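Local coordinates for putative non-ribosomal peptide synthetase (Actinomadura parvosata subsp. kistnae, PDB 6M7L), which probably recruits cytochrome P450 crosslinking enzymes such as OxyA, with which it forms a complex, to the synthetase-bound peptide in kistamicin biosynthesis, at residues 73-78 with 89-93; 61-66 with 97-101; 252-258 with 424-428; 317-321 with 371-377. The contacts are given in a common frame with arbitrary orientation. Residues are numbered along the deposited sequence.

Interaction 1 of 4, residues 73-78 with 89-93; sequences EILRTR and EILDA
Two arginines, Arg76 and Arg78, and the acid Glu89 carry most of this small antiparallel beta hairpin, whose strands 77-78 and 89-90 are joined by ten residues. A 3-10 turn at 73-75 leads in. Thr77 faces Ile90 as a non-hydrogen-bonded pair (CA-CA 4.1 Å), and Arg78 faces Glu89 as a hydrogen-bonded pair (CA-CA 4.7 Å), with Arg78 N to Glu89 O a very short 2.5 Å and Glu89 N to Arg78 O 2.6 Å. One further backbone bond, Leu91 N to Arg76 O at 2.8 Å, lies just beyond the paired residues. Long flexible side chains suit the partly exposed face of Arg78 and Glu89: Glu89, extended (chi1 t, chi2 t), forms a salt bridge with Arg78, NE to OE1 3.0 Å, with NH2 also hydrogen-bonded to OE2 (3.2 Å) and OE1 (3.1 Å), while Leu91 CD2 lies over one face of that guanidinium. Arg76, chi1 p, chi2 and chi3 t, sends NH2 to Leu91 O at 2.8 Å. Thr77 turns its OG1 back to Glu73 O (2.7 Å), and Ile90 CG1 approaches the same OG1 at 3.5 Å. The remaining nitrogens of Arg76, NE and NH1, bond Gly69 O and Gly70 O, tying the hairpin to the end of helix 58-71, which directly precedes it.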
loop_
_atom_site.group_PDB
_atom_site.type_symbol
_atom_site.label_atom_id
_atom_site.label_comp_id
_atom_site.label_asym_id
_atom_site.label_seq_id
_atom_site.Cartn_x
_atom_site.Cartn_y
_atom_site.Cartn_z
ATOM N N GLU A 73 4.490 5.514 21.763
ATOM C CA GLU A 73 5.255 5.992 22.912
ATOM C C GLU A 73 6.682 6.358 22.530
ATOM O O GLU A 73 7.247 7.309 23.082
ATOM C CB GLU A 73 5.268 4.936 24.016
ATOM C CG GLU A 73 3.944 4.753 24.734
ATOM C CD GLU A 73 3.958 3.574 25.690
ATOM O OE1 GLU A 73 4.814 2.678 25.522
ATOM O OE2 GLU A 73 3.116 3.547 26.611
ATOM N N ILE A 74 7.275 5.627 21.583
ATOM C CA ILE A 74 8.676 5.852 21.242
ATOM C C ILE A 74 8.887 7.248 20.667
ATOM O O ILE A 74 9.970 7.828 20.813
ATOM C CB ILE A 74 9.168 4.755 20.278
ATOM C CG1 ILE A 74 10.678 4.868 20.074
ATOM C CG2 ILE A 74 8.427 4.824 18.946
ATOM C CD1 ILE A 74 11.265 3.677 19.395
ATOM N N LEU A 75 7.866 7.819 20.025
ATOM C CA LEU A 75 8.003 9.170 19.494
ATOM C C LEU A 75 7.965 10.227 20.590
ATOM O O LEU A 75 8.434 11.348 20.366
ATOM C CB LEU A 75 6.916 9.445 18.455
ATOM C CG LEU A 75 7.037 8.651 17.153
ATOM C CD1 LEU A 75 6.004 9.125 16.146
ATOM C CD2 LEU A 75 8.440 8.762 16.581
ATOM N N ARG A 76 7.418 9.904 21.762
ATOM C CA ARG A 76 7.496 10.778 22.925
ATOM C C ARG A 76 8.457 10.235 23.977
ATOM O O ARG A 76 8.331 10.563 25.159
ATOM C CB ARG A 76 6.107 11.005 23.526
ATOM C CG ARG A 76 5.271 9.746 23.699
ATOM C CD ARG A 76 3.839 10.094 24.082
ATOM N NE ARG A 76 2.947 8.941 23.983
ATOM C CZ ARG A 76 2.507 8.239 25.024
ATOM N NH1 ARG A 76 1.697 7.205 24.834
ATOM N NH2 ARG A 76 2.870 8.576 26.255
ATOM N N THR A 77 9.415 9.411 23.562
ATOM C CA THR A 77 10.412 8.830 24.448
ATOM C C THR A 77 11.692 9.656 24.406
ATOM O O THR A 77 12.116 10.106 23.339
ATOM C CB THR A 77 10.709 7.381 24.048
ATOM O OG1 THR A 77 9.534 6.583 24.231
ATOM C CG2 THR A 77 11.838 6.803 24.886
ATOM N N ARG A 78 12.297 9.858 25.571
ATOM C CA ARG A 78 13.560 10.567 25.687
ATOM C C ARG A 78 14.639 9.616 26.188
ATOM O O ARG A 78 14.351 8.599 26.824
ATOM C CB ARG A 78 13.427 11.767 26.627
ATOM C CG ARG A 78 14.017 13.041 26.070
ATOM C CD ARG A 78 13.250 14.245 26.576
ATOM N NE ARG A 78 12.933 14.121 27.993
ATOM C CZ ARG A 78 12.606 15.142 28.775
ATOM N NH1 ARG A 78 12.563 16.371 28.278
ATOM N NH2 ARG A 78 12.332 14.936 30.057
ATOM N N GLU A 89 13.080 7.228 28.634
ATOM C CA GLU A 89 12.148 8.039 29.414
ATOM C C GLU A 89 10.951 8.388 28.536
ATOM O O GLU A 89 11.068 9.197 27.609
ATOM C CB GLU A 89 12.829 9.304 29.934
ATOM C CG GLU A 89 11.916 10.204 30.756
ATOM C CD GLU A 89 12.471 11.605 30.926
ATOM O OE1 GLU A 89 13.345 12.003 30.127
ATOM O OE2 GLU A 89 12.033 12.311 31.859
ATOM N N ILE A 90 9.799 7.793 28.834
ATOM C CA ILE A 90 8.591 7.997 28.041
ATOM C C ILE A 90 7.793 9.152 28.633
ATOM O O ILE A 90 7.355 9.090 29.787
ATOM C CB ILE A 90 7.739 6.721 27.980
ATOM C CG1 ILE A 90 8.559 5.548 27.443
ATOM C CG2 ILE A 90 6.512 6.949 27.108
ATOM C CD1 ILE A 90 7.745 4.291 27.226
ATOM N N LEU A 91 7.595 10.200 27.841
ATOM C CA LEU A 91 6.784 11.338 28.238
ATOM C C LEU A 91 5.324 11.109 27.853
ATOM O O LEU A 91 4.982 10.168 27.136
ATOM C CB LEU A 91 7.307 12.617 27.584
ATOM C CG LEU A 91 8.807 12.890 27.654
ATOM C CD1 LEU A 91 9.137 14.209 26.972
ATOM C CD2 LEU A 91 9.283 12.891 29.095
ATOM N N ASP A 92 4.453 11.987 28.343
ATOM C CA ASP A 92 3.055 11.941 27.945
ATOM C C ASP A 92 2.890 12.607 26.580
ATOM O O ASP A 92 3.848 13.101 25.978
ATOM C CB ASP A 92 2.166 12.586 29.010
ATOM C CG ASP A 92 2.572 14.013 29.338
ATOM O OD1 ASP A 92 3.558 14.505 28.760
ATOM O OD2 ASP A 92 1.902 14.647 30.182
ATOM N N ALA A 93 1.655 12.618 26.077
ATOM C CA ALA A 93 1.413 13.157 24.743
ATOM C C ALA A 93 1.650 14.662 24.695
ATOM O O ALA A 93 2.234 15.171 23.732
ATOM C CB ALA A 93 -0.007 12.821 24.290
#

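Interaction 2 of 4, residues 61-66 with 97-101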
loop_
_atom_site.group_PDB
_atom_site.type_symbol
_atom_site.label_atom_id
_atom_site.label_comp_id
_atom_site.label_asym_id
_atom_site.label_seq_id
_atom_site.Cartn_x
_atom_site.Cartn_y
_atom_site.Cartn_z
ATOM N N LEU A 61 -3.175 20.087 12.063
ATOM C CA LEU A 61 -1.903 19.424 11.793
ATOM C C LEU A 61 -1.064 19.315 13.060
ATOM O O LEU A 61 -0.425 18.285 13.302
ATOM C CB LEU A 61 -1.140 20.181 10.705
ATOM C CG LEU A 61 0.343 19.844 10.532
ATOM C CD1 LEU A 61 0.528 18.444 9.966
ATOM C CD2 LEU A 61 1.022 20.880 9.653
ATOM N N ALA A 62 -1.057 20.368 13.881
ATOM C CA ALA A 62 -0.347 20.308 15.155
ATOM C C ALA A 62 -0.967 19.267 16.079
ATOM O O ALA A 62 -0.251 18.493 16.725
ATOM C CB ALA A 62 -0.343 21.684 15.820
ATOM N N GLY A 63 -2.299 19.229 16.151
ATOM C CA GLY A 63 -2.953 18.217 16.961
ATOM C C GLY A 63 -2.710 16.814 16.442
ATOM O O GLY A 63 -2.492 15.882 17.221
ATOM N N ALA A 64 -2.739 16.645 15.118
ATOM C CA ALA A 64 -2.488 15.332 14.532
ATOM C C ALA A 64 -1.062 14.869 14.804
ATOM O O ALA A 64 -0.832 13.685 15.082
ATOM C CB ALA A 64 -2.764 15.364 13.031
ATOM N N LEU A 65 -0.094 15.785 14.721
ATOM C CA LEU A 65 1.282 15.444 15.069
ATOM C C LEU A 65 1.368 14.942 16.505
ATOM O O LEU A 65 1.984 13.904 16.779
ATOM C CB LEU A 65 2.189 16.655 14.859
ATOM C CG LEU A 65 2.477 17.040 13.405
ATOM C CD1 LEU A 65 3.197 18.379 13.322
ATOM C CD2 LEU A 65 3.279 15.950 12.714
ATOM N N ALA A 66 0.736 15.662 17.437
ATOM C CA ALA A 66 0.696 15.203 18.821
ATOM C C ALA A 66 -0.024 13.866 18.950
ATOM O O ALA A 66 0.328 13.054 19.813
ATOM C CB ALA A 66 0.026 16.254 19.704
ATOM N N ARG A 97 5.080 16.399 22.930
ATOM C CA ARG A 97 4.629 16.557 21.561
ATOM C C ARG A 97 5.810 17.009 20.701
ATOM O O ARG A 97 6.729 17.669 21.196
ATOM C CB ARG A 97 3.495 17.578 21.488
ATOM C CG ARG A 97 3.945 19.010 21.736
ATOM C CD ARG A 97 2.780 19.985 21.778
ATOM N NE ARG A 97 1.619 19.497 21.040
ATOM C CZ ARG A 97 0.698 20.285 20.494
ATOM N NH1 ARG A 97 0.811 21.604 20.587
ATOM N NH2 ARG A 97 -0.330 19.757 19.845
ATOM N N PRO A 98 5.827 16.654 19.416
ATOM C CA PRO A 98 6.928 17.085 18.565
ATOM C C PRO A 98 6.859 18.581 18.323
ATOM O O PRO A 98 5.762 19.162 18.251
ATOM C CB PRO A 98 6.697 16.295 17.265
ATOM C CG PRO A 98 5.220 16.116 17.227
ATOM C CD PRO A 98 4.828 15.874 18.663
ATOM N N PRO A 99 8.001 19.252 18.215
ATOM C CA PRO A 99 7.983 20.655 17.797
ATOM C C PRO A 99 7.550 20.783 16.346
ATOM O O PRO A 99 7.770 19.890 15.525
ATOM C CB PRO A 99 9.434 21.110 17.993
ATOM C CG PRO A 99 10.237 19.852 17.987
ATOM C CD PRO A 99 9.354 18.791 18.571
ATOM N N LEU A 100 6.914 21.910 16.038
ATOM C CA LEU A 100 6.415 22.196 14.694
ATOM C C LEU A 100 6.901 23.584 14.289
ATOM O O LEU A 100 6.310 24.594 14.682
ATOM C CB LEU A 100 4.894 22.109 14.638
ATOM C CG LEU A 100 4.242 22.573 13.330
ATOM C CD1 LEU A 100 4.752 21.760 12.143
ATOM C CD2 LEU A 100 2.724 22.501 13.423
ATOM N N GLU A 101 7.978 23.631 13.510
ATOM C CA GLU A 101 8.442 24.889 12.951
ATOM C C GLU A 101 7.566 25.292 11.773
ATOM O O GLU A 101 7.207 24.462 10.931
ATOM C CB GLU A 101 9.899 24.783 12.499
ATOM C CG GLU A 101 10.394 26.021 11.761
ATOM C CD GLU A 101 11.766 25.838 11.147
ATOM O OE1 GLU A 101 12.358 26.844 10.700
ATOM O OE2 GLU A 101 12.254 24.688 11.108
#
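Apolar packing dominates this meeting of helix 58-71 with the chain that enters strand 100-102. Leu100, chi1 t and chi2 p, is the centre of it: its CD1 lies 3.9 Å from Leu65 CD1, and its CD2 lies 4.0 Å from Ala62 CB and 4.4 Å from Leu61 CD2. Pro98 makes the second patch, its CG 3.9 Å from Leu65 CB and its CD 4.2 Å from Ala66 CA. Leu65 points at the strand and fills the space between Pro98 and Leu100. The small Ala66 lets the backbones come close, the CA atoms of Ala66 and Arg97 being 5.0 Å apart, and Ala62 leaves room for the Leu100 side chain. Residues 97-99 have polyproline-like backbone angles, so this rigid lead-in stays extended.

The polar part is looser. Arg97 brings the edge of its guanidinium to the helix, NH2 3.5 Å from Ala66 CB; the same NH2 is 3.4 Å from Ala62 O, but the poor angle keeps this pair from being a hydrogen bond.

Leu65 also touches Leu165 of helix 155-172, and with Leu100 it meets Ala132 of strand 130-136. A helix laid on the outermost strand of a mixed sheet is the alpha/beta layering of the chloramphenicol acetyltransferase-like lobes of condensation-type domains.

Interaction 3 of 4, residues 252-258 with 424-428; sequences RLPADSH and ADGLV
The end of strand 246-253 runs antiparallel to the start of strand 424-434, then turns through Pro254, at the N-cap position, into a helix. Arg252 and Val428 form a non-hydrogen-bonded pair (CA-CA 4.6 Å); Leu253 and Leu427 form a hydrogen-bonded one (CA-CA 5.0 Å), with Leu253 N to Leu427 O 2.8 Å and Leu427 N to Leu253 O 3.0 Å. Gly426, at phi 96° and psi 150°, has a conformation in which a CB would strike the preceding carbonyl, so glycine fits here; its CA sits 3.6 Å from Leu253 O. Among the side chains, Leu253 CB meets Leu427 CB at 3.9 Å, and Val428 CG1 lies over one face of the Arg252 guanidinium. His258, chi1 t, points back at the strand: Ala424 CB makes a CH-pi contact 3.5 Å from its ring centroid, and Leu427 CD1 covers the opposite face. Its NE2 bonds weakly to Asp416 OD1 and His417 O of strand 410-418. Histidine thus offers flat ring faces for apolar contact while its NE2 still finds weak hydrogen bonds at the sheet, joining the first helical turn to it.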
loop_
_atom_site.group_PDB
_atom_site.type_symbol
_atom_site.label_atom_id
_atom_site.label_comp_id
_atom_site.label_asym_id
_atom_site.label_seq_id
_atom_site.Cartn_x
_atom_site.Cartn_y
_atom_site.Cartn_z
ATOM N N ARG A 252 22.097 0.199 -14.304
ATOM C CA ARG A 252 21.147 -0.571 -15.091
ATOM C C ARG A 252 21.849 -1.755 -15.740
ATOM O O ARG A 252 22.957 -1.621 -16.267
ATOM C CB ARG A 252 20.483 0.294 -16.168
ATOM C CG ARG A 252 19.240 1.033 -15.696
ATOM C CD ARG A 252 18.458 1.610 -16.870
ATOM N NE ARG A 252 17.018 1.623 -16.615
ATOM C CZ ARG A 252 16.334 2.689 -16.212
ATOM N NH1 ARG A 252 16.955 3.845 -16.019
ATOM N NH2 ARG A 252 15.027 2.600 -16.005
ATOM N N LEU A 253 21.195 -2.912 -15.693
ATOM C CA LEU A 253 21.658 -4.115 -16.369
ATOM C C LEU A 253 20.564 -4.575 -17.322
ATOM O O LEU A 253 19.418 -4.779 -16.885
ATOM C CB LEU A 253 21.991 -5.218 -15.362
ATOM C CG LEU A 253 22.613 -6.498 -15.927
ATOM C CD1 LEU A 253 24.063 -6.271 -16.324
ATOM C CD2 LEU A 253 22.498 -7.636 -14.928
ATOM N N PRO A 254 20.846 -4.738 -18.614
ATOM C CA PRO A 254 19.800 -5.173 -19.546
ATOM C C PRO A 254 19.301 -6.573 -19.215
ATOM O O PRO A 254 19.943 -7.341 -18.495
ATOM C CB PRO A 254 20.498 -5.134 -20.911
ATOM C CG PRO A 254 21.959 -5.229 -20.595
ATOM C CD PRO A 254 22.138 -4.520 -19.287
ATOM N N ALA A 255 18.126 -6.897 -19.761
ATOM C CA ALA A 255 17.484 -8.170 -19.444
ATOM C C ALA A 255 18.313 -9.358 -19.912
ATOM O O ALA A 255 18.258 -10.429 -19.296
ATOM C CB ALA A 255 16.086 -8.223 -20.059
ATOM N N ASP A 256 19.081 -9.192 -20.993
ATOM C CA ASP A 256 19.939 -10.265 -21.486
ATOM C C ASP A 256 20.874 -10.769 -20.393
ATOM O O ASP A 256 20.822 -11.940 -19.998
ATOM C CB ASP A 256 20.742 -9.775 -22.694
ATOM C CG ASP A 256 19.886 -9.586 -23.926
ATOM O OD1 ASP A 256 18.686 -9.934 -23.878
ATOM O OD2 ASP A 256 20.413 -9.092 -24.946
ATOM N N SER A 257 21.740 -9.886 -19.889
ATOM C CA SER A 257 22.654 -10.276 -18.822
ATOM C C SER A 257 21.905 -10.593 -17.536
ATOM O O SER A 257 22.363 -11.425 -16.742
ATOM C CB SER A 257 23.681 -9.170 -18.589
ATOM O OG SER A 257 24.279 -8.781 -19.812
ATOM N N HIS A 258 20.759 -9.944 -17.316
ATOM C CA HIS A 258 19.935 -10.253 -16.152
ATOM C C HIS A 258 19.432 -11.691 -16.206
ATOM O O HIS A 258 19.427 -12.393 -15.187
ATOM C CB HIS A 258 18.769 -9.264 -16.074
ATOM C CG HIS A 258 17.868 -9.469 -14.893
ATOM N ND1 HIS A 258 18.176 -10.318 -13.853
ATOM C CD2 HIS A 258 16.663 -8.927 -14.592
ATOM C CE1 HIS A 258 17.199 -10.294 -12.964
ATOM N NE2 HIS A 258 16.270 -9.456 -13.387
ATOM N N ALA A 424 13.489 -12.734 -16.354
ATOM C CA ALA A 424 14.230 -11.501 -16.120
ATOM C C ALA A 424 13.757 -10.398 -17.057
ATOM O O ALA A 424 13.622 -10.605 -18.266
ATOM C CB ALA A 424 15.724 -11.746 -16.304
ATOM N N ASP A 425 13.508 -9.218 -16.494
ATOM C CA ASP A 425 13.056 -8.061 -17.254
ATOM C C ASP A 425 13.850 -6.822 -16.863
ATOM O O ASP A 425 13.299 -5.730 -16.698
ATOM C CB ASP A 425 11.557 -7.838 -17.062
ATOM C CG ASP A 425 10.959 -6.944 -18.131
ATOM O OD1 ASP A 425 11.262 -7.161 -19.324
ATOM O OD2 ASP A 425 10.180 -6.033 -17.781
ATOM N N GLY A 426 15.156 -6.976 -16.709
ATOM C CA GLY A 426 16.026 -5.862 -16.394
ATOM C C GLY A 426 16.305 -5.745 -14.906
ATOM O O GLY A 426 15.484 -6.108 -14.056
ATOM N N LEU A 427 17.492 -5.233 -14.584
ATOM C CA LEU A 427 17.919 -4.990 -13.209
ATOM C C LEU A 427 18.254 -3.508 -13.091
ATOM O O LEU A 427 19.270 -3.054 -13.627
ATOM C CB LEU A 427 19.120 -5.864 -12.849
ATOM C CG LEU A 427 19.400 -6.129 -11.370
ATOM C CD1 LEU A 427 18.234 -6.873 -10.736
ATOM C CD2 LEU A 427 20.691 -6.914 -11.201
ATOM N N VAL A 428 17.398 -2.753 -12.403
ATOM C CA VAL A 428 17.496 -1.299 -12.341
ATOM C C VAL A 428 17.627 -0.864 -10.889
ATOM O O VAL A 428 16.897 -1.348 -10.017
ATOM C CB VAL A 428 16.276 -0.628 -13.005
ATOM C CG1 VAL A 428 16.284 0.873 -12.758
ATOM C CG2 VAL A 428 16.260 -0.924 -14.493
#

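Interaction 4 of 4, residues 317-321 with 371-377; sequences RWLAL and IFQVALQ
Segment 317-321, in strand 317-324, and segment 371-377 pack through side chains rather than as paired strands; their nearest CA atoms, of Ala320 and Phe372, are 6.8 Å apart. Ile371, at an unusual positive phi (64°, psi -51°), turns its CG2 to Ala320 CB at 3.7 Å. Phe372 then extends (phi -137°, psi 151°) with chi1 p, bringing CZ to 3.4 Å from Trp318 CE3 and CD2 to 4.1 Å from Ala320 CB, where a small alanine leaves room for the ring. The two aromatic planes meet obliquely, at 35°, with the phenyl and six-membered indole centroids 5.7 Å apart. From Val374 the chain is strand 374-380 of the mixed sheet in the condensation fold's C-terminal lobe; strand 292-299 makes backbone hydrogen bonds both to Val374 and to strand 317-324, bridging the two. Ala375, small again, sets CB 3.6 Å from Trp318 CZ3, at the edge of the indole, whose chi1 is m. Gln377 brings OE1 within 4.4 Å of Trp318 CZ3, but that oxygen is hydrogen-bonded to Trp411 NE1 and Arg298 N.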
loop_
_atom_site.group_PDB
_atom_site.type_symbol
_atom_site.label_atom_id
_atom_site.label_comp_id
_atom_site.label_asym_id
_atom_site.label_seq_id
_atom_site.Cartn_x
_atom_site.Cartn_y
_atom_site.Cartn_z
ATOM N N ARG A 317 17.178 -4.544 10.944
ATOM C CA ARG A 317 18.162 -5.566 11.259
ATOM C C ARG A 317 19.190 -5.609 10.140
ATOM O O ARG A 317 18.828 -5.606 8.958
ATOM C CB ARG A 317 17.508 -6.937 11.432
ATOM C CG ARG A 317 16.627 -7.066 12.663
ATOM C CD ARG A 317 15.813 -8.345 12.590
ATOM N NE ARG A 317 14.961 -8.356 11.406
ATOM C CZ ARG A 317 14.480 -9.457 10.840
ATOM N NH1 ARG A 317 14.774 -10.649 11.342
ATOM N NH2 ARG A 317 13.711 -9.367 9.763
ATOM N N TRP A 318 20.464 -5.632 10.510
ATOM C CA TRP A 318 21.554 -5.711 9.553
ATOM C C TRP A 318 22.210 -7.080 9.642
ATOM O O TRP A 318 22.333 -7.652 10.729
ATOM C CB TRP A 318 22.581 -4.604 9.797
ATOM C CG TRP A 318 22.112 -3.268 9.308
ATOM C CD1 TRP A 318 21.413 -2.333 10.014
ATOM C CD2 TRP A 318 22.292 -2.725 7.994
ATOM N NE1 TRP A 318 21.154 -1.238 9.225
ATOM C CE2 TRP A 318 21.684 -1.454 7.979
ATOM C CE3 TRP A 318 22.913 -3.188 6.830
ATOM C CZ2 TRP A 318 21.680 -0.642 6.847
ATOM C CZ3 TRP A 318 22.908 -2.380 5.706
ATOM C CH2 TRP A 318 22.295 -1.122 5.723
ATOM N N LEU A 319 22.623 -7.605 8.491
ATOM C CA LEU A 319 23.150 -8.960 8.397
ATOM C C LEU A 319 24.454 -8.935 7.616
ATOM O O LEU A 319 24.467 -8.569 6.437
ATOM C CB LEU A 319 22.137 -9.892 7.726
ATOM C CG LEU A 319 22.212 -11.367 8.112
ATOM C CD1 LEU A 319 21.951 -11.522 9.603
ATOM C CD2 LEU A 319 21.220 -12.185 7.298
ATOM N N ALA A 320 25.545 -9.322 8.271
ATOM C CA ALA A 320 26.819 -9.481 7.587
ATOM C C ALA A 320 26.816 -10.777 6.788
ATOM O O ALA A 320 26.270 -11.793 7.229
ATOM C CB ALA A 320 27.973 -9.484 8.591
ATOM N N LEU A 321 27.425 -10.740 5.604
ATOM C CA LEU A 321 27.473 -11.890 4.700
ATOM C C LEU A 321 28.911 -12.137 4.261
ATOM O O LEU A 321 29.250 -11.983 3.082
ATOM C CB LEU A 321 26.562 -11.666 3.492
ATOM C CG LEU A 321 25.122 -11.240 3.798
ATOM C CD1 LEU A 321 24.360 -10.949 2.516
ATOM C CD2 LEU A 321 24.411 -12.300 4.624
ATOM N N ILE A 371 32.290 -4.186 10.519
ATOM C CA ILE A 371 32.172 -5.489 9.866
ATOM C C ILE A 371 32.073 -5.367 8.348
ATOM O O ILE A 371 32.799 -6.051 7.618
ATOM C CB ILE A 371 30.986 -6.288 10.434
ATOM C CG1 ILE A 371 31.134 -6.439 11.951
ATOM C CG2 ILE A 371 30.917 -7.661 9.784
ATOM C CD1 ILE A 371 30.049 -7.273 12.597
ATOM N N PHE A 372 31.172 -4.521 7.854
ATOM C CA PHE A 372 31.064 -4.298 6.421
ATOM C C PHE A 372 30.906 -2.812 6.142
ATOM O O PHE A 372 30.382 -2.057 6.964
ATOM C CB PHE A 372 29.895 -5.086 5.794
ATOM C CG PHE A 372 28.557 -4.798 6.414
ATOM C CD1 PHE A 372 27.779 -3.744 5.963
ATOM C CD2 PHE A 372 28.070 -5.595 7.435
ATOM C CE1 PHE A 372 26.548 -3.481 6.532
ATOM C CE2 PHE A 372 26.836 -5.338 8.002
ATOM C CZ PHE A 372 26.076 -4.281 7.553
ATOM N N GLN A 373 31.382 -2.403 4.968
ATOM C CA GLN A 373 31.238 -1.038 4.495
ATOM C C GLN A 373 30.437 -0.951 3.210
ATOM O O GLN A 373 30.124 0.161 2.767
ATOM C CB GLN A 373 32.617 -0.391 4.277
ATOM C CG GLN A 373 33.480 -0.324 5.525
ATOM C CD GLN A 373 34.045 -1.672 5.926
ATOM O OE1 GLN A 373 34.563 -2.412 5.091
ATOM N NE2 GLN A 373 33.931 -2.006 7.208
ATOM N N VAL A 374 30.109 -2.085 2.600
ATOM C CA VAL A 374 29.281 -2.157 1.406
ATOM C C VAL A 374 28.049 -2.981 1.745
ATOM O O VAL A 374 28.152 -4.022 2.403
ATOM C CB VAL A 374 30.056 -2.775 0.223
ATOM C CG1 VAL A 374 29.163 -2.901 -1.003
ATOM C CG2 VAL A 374 31.288 -1.940 -0.088
ATOM N N ALA A 375 26.884 -2.505 1.319
ATOM C CA ALA A 375 25.635 -3.208 1.553
ATOM C C ALA A 375 24.876 -3.347 0.242
ATOM O O ALA A 375 25.033 -2.539 -0.678
ATOM C CB ALA A 375 24.767 -2.496 2.598
ATOM N N LEU A 376 24.050 -4.387 0.164
ATOM C CA LEU A 376 23.322 -4.719 -1.052
ATOM C C LEU A 376 21.855 -4.948 -0.727
ATOM O O LEU A 376 21.529 -5.720 0.182
ATOM C CB LEU A 376 23.916 -5.961 -1.723
ATOM C CG LEU A 376 23.096 -6.608 -2.840
ATOM C CD1 LEU A 376 22.866 -5.634 -3.988
ATOM C CD2 LEU A 376 23.777 -7.876 -3.333
ATOM N N GLN A 377 20.977 -4.276 -1.468
ATOM C CA GLN A 377 19.544 -4.526 -1.419
ATOM C C GLN A 377 19.075 -4.938 -2.806
ATOM O O GLN A 377 19.326 -4.229 -3.787
ATOM C CB GLN A 377 18.761 -3.294 -0.952
ATOM C CG GLN A 377 19.311 -2.614 0.286
ATOM C CD GLN A 377 19.504 -3.557 1.460
ATOM O OE1 GLN A 377 20.509 -3.481 2.168
ATOM N NE2 GLN A 377 18.536 -4.441 1.683
#

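In the fold
From the N terminus, the chain opens interaction 2 in helix 58-71 and interaction 1 directly after it. Interaction 1 closes first, as a hairpin, and interaction 2 shuts around it at 97-101, joining helix to edge strand; their centres are about 14 Å apart. Much later, 252-258 opens interaction 3, and within its long excursion 317-321 opens interaction 4, closed at 371-377 before 424-428 closes interaction 3. The chain therefore makes two nested pairs in series, with no crossing. Interactions 3 and 4, centres about 23 Å apart, reach the same mixed sheet, interaction 3 through strands 246-253 and 424-434 and interaction 4 through strand 374-380. Interactions 1 and 3 lie on opposite sides of the chain's centre.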